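Local coordinates for T9SS C-terminal target domain-containing protein (PDB 5JVK) that probably hydrolyses glycosidic bonds in carbohydrate chains as an endo-acting family 39 glycoside hydrolase built round an eight-stranded beta/alpha barrel, at residues P289-N294 against F298-T303; G305-P308 against P313-W316; W343-T346 against E352-A355; W221-Y226 against V338-W343; Q421-D426 against K430-G435. All coordinates share one frame; numbering follows the deposited sequence.

Interaction 1: residues P289-N294 against F298-T303. With SO4 (sulfate ion), chain D.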
# COMPACT_ATOMS: atom_id res chain seq x y z
N PRO A 289 6.09 -9.76 4.91
CA PRO A 289 5.55 -11.10 4.67
C PRO A 289 5.03 -11.28 3.23
O PRO A 289 3.83 -11.39 3.01
CB PRO A 289 4.42 -11.18 5.69
CG PRO A 289 3.88 -9.79 5.71
CD PRO A 289 5.10 -8.90 5.59
N TYR A 290 5.95 -11.33 2.27
CA TYR A 290 5.59 -11.52 0.87
C TYR A 290 5.06 -12.94 0.64
O TYR A 290 5.73 -13.91 0.99
CB TYR A 290 6.79 -11.26 -0.06
CG TYR A 290 7.10 -9.80 -0.28
CD1 TYR A 290 6.47 -9.09 -1.30
CD2 TYR A 290 8.05 -9.13 0.50
CE1 TYR A 290 6.76 -7.75 -1.53
CE2 TYR A 290 8.34 -7.79 0.27
CZ TYR A 290 7.69 -7.11 -0.74
OH TYR A 290 7.96 -5.78 -0.99
N MET A 291 3.86 -13.03 0.07
CA MET A 291 3.24 -14.31 -0.27
C MET A 291 3.08 -14.51 -1.78
O MET A 291 2.47 -15.49 -2.21
CB MET A 291 1.87 -14.39 0.40
CG MET A 291 1.93 -14.31 1.91
SD MET A 291 0.39 -13.71 2.61
CE MET A 291 0.94 -13.29 4.26
N ALA A 292 3.65 -13.61 -2.58
CA ALA A 292 3.48 -13.64 -4.04
C ALA A 292 4.21 -14.84 -4.66
O ALA A 292 5.32 -15.17 -4.24
CB ALA A 292 3.99 -12.35 -4.65
N PRO A 293 3.62 -15.49 -5.67
CA PRO A 293 2.40 -15.06 -6.36
C PRO A 293 1.08 -15.65 -5.82
O PRO A 293 0.07 -15.62 -6.52
CB PRO A 293 2.65 -15.57 -7.78
CG PRO A 293 3.36 -16.86 -7.57
CD PRO A 293 4.18 -16.71 -6.30
N ASN A 294 1.08 -16.15 -4.58
CA ASN A 294 -0.09 -16.85 -4.03
C ASN A 294 -1.09 -15.87 -3.42
O ASN A 294 -0.78 -14.70 -3.22
CB ASN A 294 0.35 -17.85 -2.96
CG ASN A 294 1.40 -18.81 -3.45
OD1 ASN A 294 2.55 -18.79 -3.00
ND2 ASN A 294 1.03 -19.65 -4.40
N PHE A 298 -4.62 -18.07 1.51
CA PHE A 298 -3.94 -19.35 1.75
C PHE A 298 -2.41 -19.30 1.71
O PHE A 298 -1.76 -20.12 2.36
CB PHE A 298 -4.42 -20.41 0.75
CG PHE A 298 -5.91 -20.59 0.72
CD1 PHE A 298 -6.67 -20.65 1.90
CD2 PHE A 298 -6.57 -20.73 -0.50
CE1 PHE A 298 -8.04 -20.84 1.85
CE2 PHE A 298 -7.95 -20.92 -0.55
CZ PHE A 298 -8.68 -20.97 0.63
N GLY A 299 -1.83 -18.36 0.95
CA GLY A 299 -0.38 -18.16 0.94
C GLY A 299 0.45 -19.37 0.55
O GLY A 299 0.12 -20.05 -0.43
N TYR A 300 1.51 -19.64 1.30
CA TYR A 300 2.42 -20.76 1.01
C TYR A 300 2.87 -21.50 2.28
O TYR A 300 2.85 -20.95 3.38
CB TYR A 300 3.64 -20.28 0.23
CG TYR A 300 4.59 -19.41 1.02
CD1 TYR A 300 4.34 -18.04 1.20
CD2 TYR A 300 5.74 -19.94 1.60
CE1 TYR A 300 5.21 -17.24 1.93
CE2 TYR A 300 6.62 -19.15 2.33
CZ TYR A 300 6.35 -17.80 2.49
OH TYR A 300 7.21 -17.01 3.22
N ALA A 301 3.27 -22.76 2.09
CA ALA A 301 3.82 -23.58 3.17
C ALA A 301 5.25 -23.14 3.47
O ALA A 301 6.14 -23.29 2.64
CB ALA A 301 3.80 -25.05 2.78
N GLY A 302 5.47 -22.60 4.67
CA GLY A 302 6.79 -22.14 5.09
C GLY A 302 7.66 -23.25 5.66
O GLY A 302 7.19 -24.35 5.92
N THR A 303 8.94 -22.94 5.84
CA THR A 303 9.89 -23.84 6.51
C THR A 303 9.94 -23.59 8.03
O THR A 303 10.14 -24.53 8.80
CB THR A 303 11.30 -23.70 5.92
OG1 THR A 303 11.72 -22.33 5.99
CG2 THR A 303 11.32 -24.15 4.46
S SO4 D . 8.67 -19.08 7.48
O1 SO4 D . 7.69 -19.70 8.42
O2 SO4 D . 10.02 -19.11 8.09
O3 SO4 D . 8.71 -19.83 6.21
O4 SO4 D . 8.28 -17.68 7.22
O HOH W 1 6.71 -14.43 3.47

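Interaction 2: residues G305-P308 against P313-W316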
# COMPACT_ATOMS: atom_id res chain seq x y z
N GLY A 305 8.59 -23.46 11.44
CA GLY A 305 7.52 -24.36 11.90
C GLY A 305 6.59 -24.04 13.08
O GLY A 305 5.88 -24.95 13.53
N PRO A 306 6.58 -22.79 13.59
CA PRO A 306 5.48 -22.43 14.52
C PRO A 306 4.06 -22.35 13.91
O PRO A 306 3.08 -22.46 14.67
CB PRO A 306 5.90 -21.06 15.05
CG PRO A 306 7.38 -21.03 14.92
CD PRO A 306 7.69 -21.82 13.68
N ILE A 307 3.94 -22.18 12.59
CA ILE A 307 2.67 -21.84 11.91
C ILE A 307 2.34 -22.81 10.76
O ILE A 307 3.24 -23.17 10.01
CB ILE A 307 2.69 -20.38 11.36
CG1 ILE A 307 3.99 -20.07 10.60
CG2 ILE A 307 2.52 -19.39 12.50
CD1 ILE A 307 4.00 -18.73 9.90
N PRO A 308 1.05 -23.21 10.61
CA PRO A 308 0.66 -24.16 9.54
C PRO A 308 1.00 -23.70 8.11
O PRO A 308 1.56 -24.48 7.33
CB PRO A 308 -0.87 -24.28 9.70
CG PRO A 308 -1.29 -23.13 10.55
CD PRO A 308 -0.12 -22.84 11.44
N PRO A 313 -4.50 -14.86 7.51
CA PRO A 313 -5.28 -15.42 8.63
C PRO A 313 -4.48 -16.22 9.68
O PRO A 313 -4.94 -16.36 10.81
CB PRO A 313 -6.31 -16.31 7.93
CG PRO A 313 -6.44 -15.73 6.57
CD PRO A 313 -5.06 -15.27 6.21
N THR A 314 -3.32 -16.75 9.30
CA THR A 314 -2.44 -17.45 10.24
C THR A 314 -1.42 -16.51 10.87
O THR A 314 -1.23 -16.53 12.09
CB THR A 314 -1.68 -18.59 9.53
OG1 THR A 314 -2.61 -19.49 8.93
CG2 THR A 314 -0.80 -19.36 10.52
N VAL A 315 -0.76 -15.71 10.04
CA VAL A 315 0.34 -14.84 10.50
C VAL A 315 -0.13 -13.70 11.41
O VAL A 315 0.52 -13.41 12.42
CB VAL A 315 1.14 -14.27 9.29
CG1 VAL A 315 2.16 -13.22 9.74
CG2 VAL A 315 1.84 -15.39 8.53
N TRP A 316 -1.25 -13.05 11.07
CA TRP A 316 -1.72 -11.88 11.83
C TRP A 316 -2.03 -12.23 13.30
O TRP A 316 -1.48 -11.60 14.20
CB TRP A 316 -2.90 -11.16 11.14
CG TRP A 316 -2.54 -9.98 10.23
CD1 TRP A 316 -3.08 -8.73 10.26
CD2 TRP A 316 -1.57 -9.96 9.16
NE1 TRP A 316 -2.52 -7.93 9.29
CE2 TRP A 316 -1.60 -8.67 8.60
CE3 TRP A 316 -0.69 -10.92 8.62
CZ2 TRP A 316 -0.77 -8.29 7.53
CZ3 TRP A 316 0.13 -10.54 7.55
CH2 TRP A 316 0.08 -9.24 7.02

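Interaction 3: residues W343-T346 against E352-A355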
# COMPACT_ATOMS: atom_id res chain seq x y z
N TRP A 343 2.24 -7.70 -4.42
CA TRP A 343 2.26 -8.64 -5.53
C TRP A 343 2.61 -7.84 -6.79
O TRP A 343 2.34 -6.64 -6.85
CB TRP A 343 0.90 -9.31 -5.69
CG TRP A 343 0.57 -10.31 -4.61
CD1 TRP A 343 0.66 -11.66 -4.70
CD2 TRP A 343 0.10 -10.03 -3.29
NE1 TRP A 343 0.27 -12.25 -3.53
CE2 TRP A 343 -0.08 -11.27 -2.64
CE3 TRP A 343 -0.20 -8.85 -2.60
CZ2 TRP A 343 -0.53 -11.37 -1.32
CZ3 TRP A 343 -0.65 -8.95 -1.29
CH2 TRP A 343 -0.82 -10.20 -0.67
N ASN A 344 3.20 -8.50 -7.77
CA ASN A 344 3.68 -7.85 -9.00
C ASN A 344 3.02 -8.42 -10.24
O ASN A 344 2.59 -9.58 -10.25
CB ASN A 344 5.21 -7.95 -9.11
CG ASN A 344 5.69 -9.38 -9.20
OD1 ASN A 344 5.63 -10.01 -10.27
ND2 ASN A 344 6.19 -9.91 -8.09
N SER A 345 2.95 -7.60 -11.29
CA SER A 345 2.32 -7.98 -12.56
C SER A 345 3.16 -8.88 -13.48
O SER A 345 2.71 -9.21 -14.58
CB SER A 345 1.86 -6.73 -13.33
OG SER A 345 0.93 -5.98 -12.56
N THR A 346 4.37 -9.27 -13.06
CA THR A 346 5.16 -10.26 -13.79
C THR A 346 4.67 -11.68 -13.49
O THR A 346 4.42 -12.46 -14.41
CB THR A 346 6.67 -10.15 -13.48
OG1 THR A 346 7.13 -8.84 -13.82
CG2 THR A 346 7.48 -11.19 -14.25
N GLU A 352 -5.38 -9.95 -10.73
CA GLU A 352 -5.00 -10.68 -9.51
C GLU A 352 -4.33 -9.75 -8.49
O GLU A 352 -4.67 -9.78 -7.31
CB GLU A 352 -4.09 -11.87 -9.84
CG GLU A 352 -4.83 -13.03 -10.52
CD GLU A 352 -3.93 -14.15 -11.02
OE1 GLU A 352 -2.70 -13.94 -11.17
OE2 GLU A 352 -4.45 -15.25 -11.28
N GLN A 353 -3.40 -8.92 -8.97
CA GLN A 353 -2.74 -7.90 -8.13
C GLN A 353 -3.77 -6.99 -7.44
O GLN A 353 -3.64 -6.68 -6.26
CB GLN A 353 -1.76 -7.05 -8.96
CG GLN A 353 -0.82 -6.19 -8.12
CD GLN A 353 -0.23 -4.99 -8.86
OE1 GLN A 353 -0.86 -4.40 -9.73
NE2 GLN A 353 1.00 -4.61 -8.49
N ALA A 354 -4.78 -6.57 -8.20
CA ALA A 354 -5.86 -5.75 -7.67
C ALA A 354 -6.68 -6.51 -6.64
O ALA A 354 -6.90 -6.02 -5.53
CB ALA A 354 -6.75 -5.26 -8.80
N ALA A 355 -7.12 -7.71 -7.01
CA ALA A 355 -7.88 -8.58 -6.11
C ALA A 355 -7.15 -8.83 -4.79
O ALA A 355 -7.74 -8.73 -3.72
CB ALA A 355 -8.21 -9.90 -6.79

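Interaction 4: residues W221-Y226 against V338-W343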
# COMPACT_ATOMS: atom_id res chain seq x y z
N TRP A 221 16.95 0.22 9.48
CA TRP A 221 17.54 -0.64 8.45
C TRP A 221 16.48 -1.40 7.64
O TRP A 221 15.49 -1.87 8.20
CB TRP A 221 18.58 -1.62 9.03
CG TRP A 221 19.82 -1.73 8.21
CD1 TRP A 221 20.05 -2.59 7.18
CD2 TRP A 221 21.01 -0.93 8.34
NE1 TRP A 221 21.31 -2.38 6.66
CE2 TRP A 221 21.92 -1.37 7.36
CE3 TRP A 221 21.39 0.11 9.20
CZ2 TRP A 221 23.19 -0.81 7.20
CZ3 TRP A 221 22.65 0.67 9.05
CH2 TRP A 221 23.54 0.21 8.05
N ASN A 222 16.69 -1.50 6.33
CA ASN A 222 15.80 -2.23 5.44
C ASN A 222 16.38 -3.61 5.12
O ASN A 222 17.43 -3.72 4.48
CB ASN A 222 15.59 -1.46 4.14
CG ASN A 222 14.63 -2.17 3.20
OD1 ASN A 222 13.42 -2.19 3.44
ND2 ASN A 222 15.16 -2.76 2.14
N GLU A 223 15.68 -4.65 5.57
CA GLU A 223 16.04 -6.05 5.31
C GLU A 223 17.51 -6.42 5.63
O GLU A 223 18.25 -6.84 4.74
CB GLU A 223 15.69 -6.43 3.87
CG GLU A 223 14.22 -6.23 3.54
CD GLU A 223 13.81 -6.85 2.22
OE1 GLU A 223 14.69 -7.08 1.35
OE2 GLU A 223 12.60 -7.10 2.04
N PRO A 224 17.92 -6.26 6.90
CA PRO A 224 19.25 -6.70 7.34
C PRO A 224 19.30 -8.22 7.56
O PRO A 224 19.43 -8.68 8.70
CB PRO A 224 19.45 -5.92 8.64
CG PRO A 224 18.08 -5.79 9.19
CD PRO A 224 17.23 -5.51 7.97
N ASN A 225 19.21 -8.98 6.47
CA ASN A 225 19.24 -10.44 6.51
C ASN A 225 20.67 -10.93 6.79
O ASN A 225 20.88 -11.88 7.54
CB ASN A 225 18.73 -11.02 5.19
CG ASN A 225 17.25 -10.75 4.97
OD1 ASN A 225 16.88 -10.02 4.05
ND2 ASN A 225 16.41 -11.34 5.80
N TYR A 226 21.63 -10.27 6.15
CA TYR A 226 23.06 -10.38 6.48
C TYR A 226 23.42 -10.22 7.97
O TYR A 226 24.37 -10.85 8.44
CB TYR A 226 23.91 -9.41 5.62
CG TYR A 226 23.27 -8.05 5.34
CD1 TYR A 226 23.26 -7.05 6.31
CD2 TYR A 226 22.68 -7.77 4.10
CE1 TYR A 226 22.68 -5.82 6.06
CE2 TYR A 226 22.09 -6.54 3.84
CZ TYR A 226 22.09 -5.57 4.82
OH TYR A 226 21.52 -4.35 4.57
N VAL A 338 3.70 -3.87 9.21
CA VAL A 338 3.88 -4.60 7.94
C VAL A 338 4.41 -3.60 6.92
O VAL A 338 3.67 -3.07 6.08
CB VAL A 338 2.57 -5.28 7.49
CG1 VAL A 338 2.81 -6.13 6.24
CG2 VAL A 338 2.01 -6.13 8.62
N THR A 339 5.72 -3.33 6.99
CA THR A 339 6.34 -2.24 6.25
C THR A 339 6.55 -2.52 4.75
O THR A 339 6.80 -1.59 3.99
CB THR A 339 7.67 -1.79 6.89
OG1 THR A 339 8.59 -2.89 6.93
CG2 THR A 339 7.43 -1.27 8.30
N GLU A 340 6.45 -3.78 4.34
CA GLU A 340 6.27 -4.12 2.93
C GLU A 340 5.38 -5.35 2.77
O GLU A 340 5.58 -6.36 3.44
CB GLU A 340 7.61 -4.41 2.23
CG GLU A 340 8.56 -3.24 2.09
CD GLU A 340 9.81 -3.57 1.28
OE1 GLU A 340 9.83 -4.60 0.57
OE2 GLU A 340 10.78 -2.79 1.37
N ILE A 341 4.40 -5.25 1.89
CA ILE A 341 3.70 -6.42 1.36
C ILE A 341 3.20 -6.05 -0.03
O ILE A 341 2.79 -4.91 -0.26
CB ILE A 341 2.56 -6.89 2.30
CG1 ILE A 341 1.95 -8.21 1.78
CG2 ILE A 341 1.48 -5.83 2.45
CD1 ILE A 341 1.02 -8.88 2.77
N GLY A 342 3.25 -6.99 -0.96
CA GLY A 342 2.82 -6.71 -2.32
C GLY A 342 2.89 -7.88 -3.27
O GLY A 342 3.49 -8.91 -2.98
N TRP A 343 2.24 -7.70 -4.42
CA TRP A 343 2.26 -8.64 -5.53
C TRP A 343 2.61 -7.84 -6.79
O TRP A 343 2.34 -6.64 -6.85
CB TRP A 343 0.90 -9.31 -5.69
CG TRP A 343 0.57 -10.31 -4.61
CD1 TRP A 343 0.66 -11.66 -4.70
CD2 TRP A 343 0.10 -10.03 -3.29
NE1 TRP A 343 0.27 -12.25 -3.53
CE2 TRP A 343 -0.08 -11.27 -2.64
CE3 TRP A 343 -0.20 -8.85 -2.60
CZ2 TRP A 343 -0.53 -11.37 -1.32
CZ3 TRP A 343 -0.65 -8.95 -1.29
CH2 TRP A 343 -0.82 -10.20 -0.67

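Interaction 5: residues Q421-D426 against K430-G435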
# COMPACT_ATOMS: atom_id res chain seq x y z
N GLN A 421 -16.77 -7.30 12.47
CA GLN A 421 -17.95 -7.73 13.22
C GLN A 421 -18.07 -9.25 13.29
O GLN A 421 -18.11 -9.82 14.37
CB GLN A 421 -19.23 -7.17 12.59
CG GLN A 421 -19.32 -5.65 12.61
CD GLN A 421 -19.46 -5.09 14.02
OE1 GLN A 421 -20.25 -5.58 14.83
NE2 GLN A 421 -18.68 -4.05 14.32
N GLU A 422 -18.13 -9.89 12.12
CA GLU A 422 -18.58 -11.28 12.02
C GLU A 422 -18.10 -11.97 10.76
O GLU A 422 -18.01 -11.35 9.70
CB GLU A 422 -20.11 -11.28 12.03
CG GLU A 422 -20.76 -12.54 12.59
CD GLU A 422 -22.24 -12.33 12.82
OE1 GLU A 422 -22.94 -11.89 11.88
OE2 GLU A 422 -22.71 -12.60 13.95
N THR A 423 -17.78 -13.26 10.88
CA THR A 423 -17.57 -14.12 9.72
C THR A 423 -18.89 -14.83 9.42
O THR A 423 -19.30 -15.72 10.17
CB THR A 423 -16.46 -15.17 9.97
OG1 THR A 423 -15.25 -14.51 10.35
CG2 THR A 423 -16.21 -16.01 8.72
N LEU A 424 -19.56 -14.42 8.34
CA LEU A 424 -20.76 -15.12 7.86
C LEU A 424 -20.40 -16.43 7.16
O LEU A 424 -21.09 -17.43 7.32
CB LEU A 424 -21.60 -14.24 6.92
CG LEU A 424 -22.50 -13.19 7.57
CD1 LEU A 424 -21.70 -12.07 8.22
CD2 LEU A 424 -23.47 -12.60 6.55
N LEU A 425 -19.33 -16.41 6.37
CA LEU A 425 -18.84 -17.59 5.64
C LEU A 425 -17.32 -17.52 5.53
O LEU A 425 -16.75 -16.44 5.38
CB LEU A 425 -19.46 -17.65 4.25
CG LEU A 425 -19.11 -18.83 3.34
CD1 LEU A 425 -19.62 -20.15 3.91
CD2 LEU A 425 -19.68 -18.59 1.95
N ASP A 426 -16.67 -18.69 5.60
CA ASP A 426 -15.22 -18.79 5.60
C ASP A 426 -14.80 -19.93 4.67
O ASP A 426 -15.65 -20.68 4.18
CB ASP A 426 -14.72 -19.03 7.03
CG ASP A 426 -13.32 -18.50 7.29
OD1 ASP A 426 -12.54 -18.28 6.33
OD2 ASP A 426 -12.98 -18.31 8.48
N LYS A 430 -15.59 -16.36 1.08
CA LYS A 430 -15.57 -15.51 2.26
C LYS A 430 -16.74 -14.55 2.21
O LYS A 430 -16.99 -13.95 1.18
CB LYS A 430 -14.28 -14.67 2.32
CG LYS A 430 -13.22 -15.16 3.28
CD LYS A 430 -12.36 -16.26 2.69
CE LYS A 430 -11.07 -16.42 3.47
NZ LYS A 430 -10.25 -17.51 2.90
N VAL A 431 -17.46 -14.43 3.33
CA VAL A 431 -18.43 -13.35 3.54
C VAL A 431 -18.17 -12.78 4.93
O VAL A 431 -18.35 -13.48 5.93
CB VAL A 431 -19.89 -13.83 3.40
CG1 VAL A 431 -20.86 -12.65 3.55
CG2 VAL A 431 -20.12 -14.52 2.06
N LEU A 432 -17.74 -11.52 4.99
CA LEU A 432 -17.27 -10.90 6.22
C LEU A 432 -18.04 -9.61 6.47
O LEU A 432 -18.33 -8.88 5.52
CB LEU A 432 -15.78 -10.57 6.10
CG LEU A 432 -14.84 -11.65 5.57
CD1 LEU A 432 -13.46 -11.06 5.31
CD2 LEU A 432 -14.76 -12.82 6.53
N ALA A 433 -18.35 -9.33 7.74
CA ALA A 433 -19.07 -8.12 8.14
C ALA A 433 -18.14 -7.16 8.89
O ALA A 433 -17.37 -7.59 9.76
CB ALA A 433 -20.26 -8.48 9.00
N PHE A 434 -18.22 -5.88 8.56
CA PHE A 434 -17.49 -4.83 9.25
C PHE A 434 -18.48 -3.77 9.71
O PHE A 434 -19.61 -3.72 9.23
CB PHE A 434 -16.44 -4.20 8.33
CG PHE A 434 -15.34 -5.14 7.95
CD1 PHE A 434 -14.14 -5.14 8.65
CD2 PHE A 434 -15.50 -6.04 6.90
CE1 PHE A 434 -13.11 -6.01 8.30
CE2 PHE A 434 -14.48 -6.91 6.55
CZ PHE A 434 -13.28 -6.89 7.25
N GLY A 435 -18.05 -2.93 10.64
CA GLY A 435 -18.97 -1.96 11.23
C GLY A 435 -18.40 -1.00 12.24
O GLY A 435 -17.18 -0.91 12.43

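Interaction 1: residues P289-N294 against F298-T303
Tyr300 sets CG between its backbone N and carbonyl carbon (chi1 69°), which brings its ring up against the backbone of Tyr290 and Met291; Asn294, with CG anti to its own carbonyl carbon (chi1 -54°), lays its amide over Gly299. Both residues lie in the long loop between strand 284-287, the sixth of the barrel, and helix 312-325, which folds back on itself here; Tyr290 OH, near its start, bonds to Glu340 OE1. The Tyr300 ring meets backbone more than side chain: CE1 comes to 3.5 Å from Tyr290 O, while Met291 CG stays at 4.4 Å from that same CE1. A single water completes the join. Lying in the ring plane at its edge, it accepts from Tyr300 OH (2.6 Å) and donates to Tyr290 O (2.7 Å), so the hydroxyl and the carbonyl oxygen, too far apart to bond directly, are joined through the water.

On the other flank Asn294 CB rests 3.4 Å from Gly299 O, and OD1 reaches 3.7 Å from Tyr300 CB, the amide plane turned 31° from the ring. Asn294 itself is fixed by its backbone: its N bonds to Met291 O, and its O accepts from the indole NE1 of Trp343. An alanine here would keep the CB contact but would probably open a gap beside Gly299 O and Tyr300 CB, where the amide now lies. Across the two runs, then, polarity is handled by one bridging water while direct contact is mainly van der Waals, so this surface fold probably depends on solvent as well as on fit.

Interaction 2: residues G305-P308 against P313-W316
Thr314 pushes its methyl CG2 into the angle between Ile307 and Pro308, touching both at once: CG2 lies 3.7 Å from Ile307 CB and equally 3.7 Å from Pro308 CD. The threonine takes this pose because CG2 stands opposite the backbone N, while OG1, anti to the carbonyl carbon (chi1 -57°), is directed to Asn311 OD1, to which it is hydrogen-bonded. The methyl thus packs on Ile307 and Pro308, and the hydroxyl bonds just ahead of the helix. Ile307 CG2 adds a second methyl contact, 3.9 Å from Thr314 CG2, and the proline ring crosses the threonine at a slant, its CG 3.8 Å from that methyl.

One step along the helix, Val315 is reached by the far end of Ile307. The isoleucine chain runs on extended past CG1 (chi2 173°), which carries CD1 to 4.2 Å from Val315 CG2. Tyr318, a turn further down the same helix, also packs on Ile307 and on Pro306, and Pro265 lies against Val315. The closest contacts between the two segments are all carbon to carbon. The arrangement is that of a beta/alpha barrel in which the long loop leaving strand 284-287 doubles back on the first turns of the helix it leads into, here helix 312-325.

Interaction 3: residues W343-T346 against E352-A355
Trp343 offers its carbonyl oxygen to the side-chain amide of Gln353: NE2 donates to Trp343 O over 2.9 Å, nearly straight at 159°. The oxygen lies close to the plane of the glutamine amide, yet the donor arrives tilted 28° from the plane of the carbonyl. Alongside, the aliphatic part of the glutamine follows the tryptophan, with Gln353 CG 4.3 Å from Trp343 CB, while the indole leads off to meet Tyr356 edge-to-face.

Asn344 turns from the helix. Asn344 OD1 instead accepts from Thr347 N, and weakly from Thr346 N (3.1 Å), curling the chain as it leaves strand 335-341. This is a beta-alpha connection of the barrel: the seventh strand ends, the loop bends, and helix 350-366 returns alongside the barrel, its Gln353 holding the loop.

Ser345 comes next, with OG 3.7 Å from Gln353 OE1, a near approach and not a bond. Its hydroxyl is engaged by Asp350 and Lys402. Gln353 reaches this place with CG anti to its backbone N (chi1 -167°) and its chain extended. Both ends of the buried amide are used: OE1 pairs with Ser404 OG, and NE2 also donates to Gly393 O, which together fix its rotation.

Interaction 4: residues W221-Y226 against V338-W343
Glu340 faces two residues of the loop 221-226 with its carboxylate, and bonds to neither. Its OE2 stands 3.4 Å from Asn222 OD1, a pair of acceptors, and its OE1 is 4.0 Å from Glu223 OE2. The flat groups are moderately turned, the Asn222 amide by 27° and the Glu223 carboxylate by 34° from that of Glu340. Asn222 and Glu223 come from one loop; Glu340, with CG anti to its carbonyl carbon (chi1 -66°) and its chain extended, reaches out from strand 335-341.

The next shell explains how such acceptors sit together. Arg134 places NH1 on Glu340 OE2 in a salt bridge and NH2 on Asn222 OD1, while Tyr290 OH bonds to Glu340 OE1. His288 holds Glu223 OE2 through ND1 and Thr339 OG1 through NE2.

Beyond these, an inverse gamma turn centred on Pro224 shapes the loop, and Trp221 NE1 donates to Tyr226 OH (2.9 Å) in the plane of the indole. Glu223 follows the fourth barrel strand and Glu340 lies near the end of the seventh, positions that hold the acid/base and nucleophile in clan GH-A, so they probably have those roles here. The facing carboxylates, steered by an arginine, a tyrosine and a histidine, are consistent with a retaining glycosidase site.

Interaction 5: residues Q421-D426 against K430-G435
Gln421-Asp426 and Lys430-Gly435 form a beta hairpin whose antiparallel ladder is interrupted by two classic bulges, with Gln421 and Glu422 both facing Ala433, and Leu424 and Leu425 both facing Val431.

The backbone bonds trace this. Ala433 O accepts from Gln421 N (2.8 Å) and weakly from Glu422 N, and Ala433 N returns a bond to Glu422 O (2.8 Å). At the second bulge Val431 O takes Leu425 N (3.1 Å) and, weakly, Leu424 N, while Val431 N donates to Leu425 O (3.0 Å).

Apolar contacts gather around Val431. Leu424 CB lies 3.8 Å from Val431 CG1 and Leu425 CB 3.9 Å from Val431 CG2, so the valine's two methyls each meet one leucine of the bulge. Ile455 of strand 453-458 packs on Leu425 and Val431.

Side chain against backbone, Gln421 CG, anti to the carbonyl carbon (chi1 -64°), presses on the Phe434-Gly435 peptide, 3.6 Å from Gly435 N, and the bend at chi2 carries the amide on to Gly435. With an alanine here, that peptide would probably lose the cover it gets from the outermost strand.

Asp426 and Lys430 each pair outside these segments, OD2 with Arg366 and NZ with Asp297; between themselves, Asp426 OD1 stands 4.2 Å from Lys430 NZ, beyond a salt bridge.

In the fold
Interactions 1 to 4 belong to the beta/alpha barrel, interaction 5 to the antiparallel sheet that follows it. Interaction 3 is buried; interaction 1 lies at the surface, and interactions 2, 4 and 5 fall between. Interactions 1 and 2 shape the same loop ahead of helix 312-325, one by a bridging water and the other by apolar contacts alone. Trp343 belongs to both 3 and 4, tying a loop-to-helix hydrogen bond from a side-chain amide to the strand that carries Glu340. Interaction 1 touches both: its Tyr290 and Asn294 meet Glu340 and Trp343. Interaction 5, rich in backbone bonds, has its centre about 30 Å from that of interaction 4.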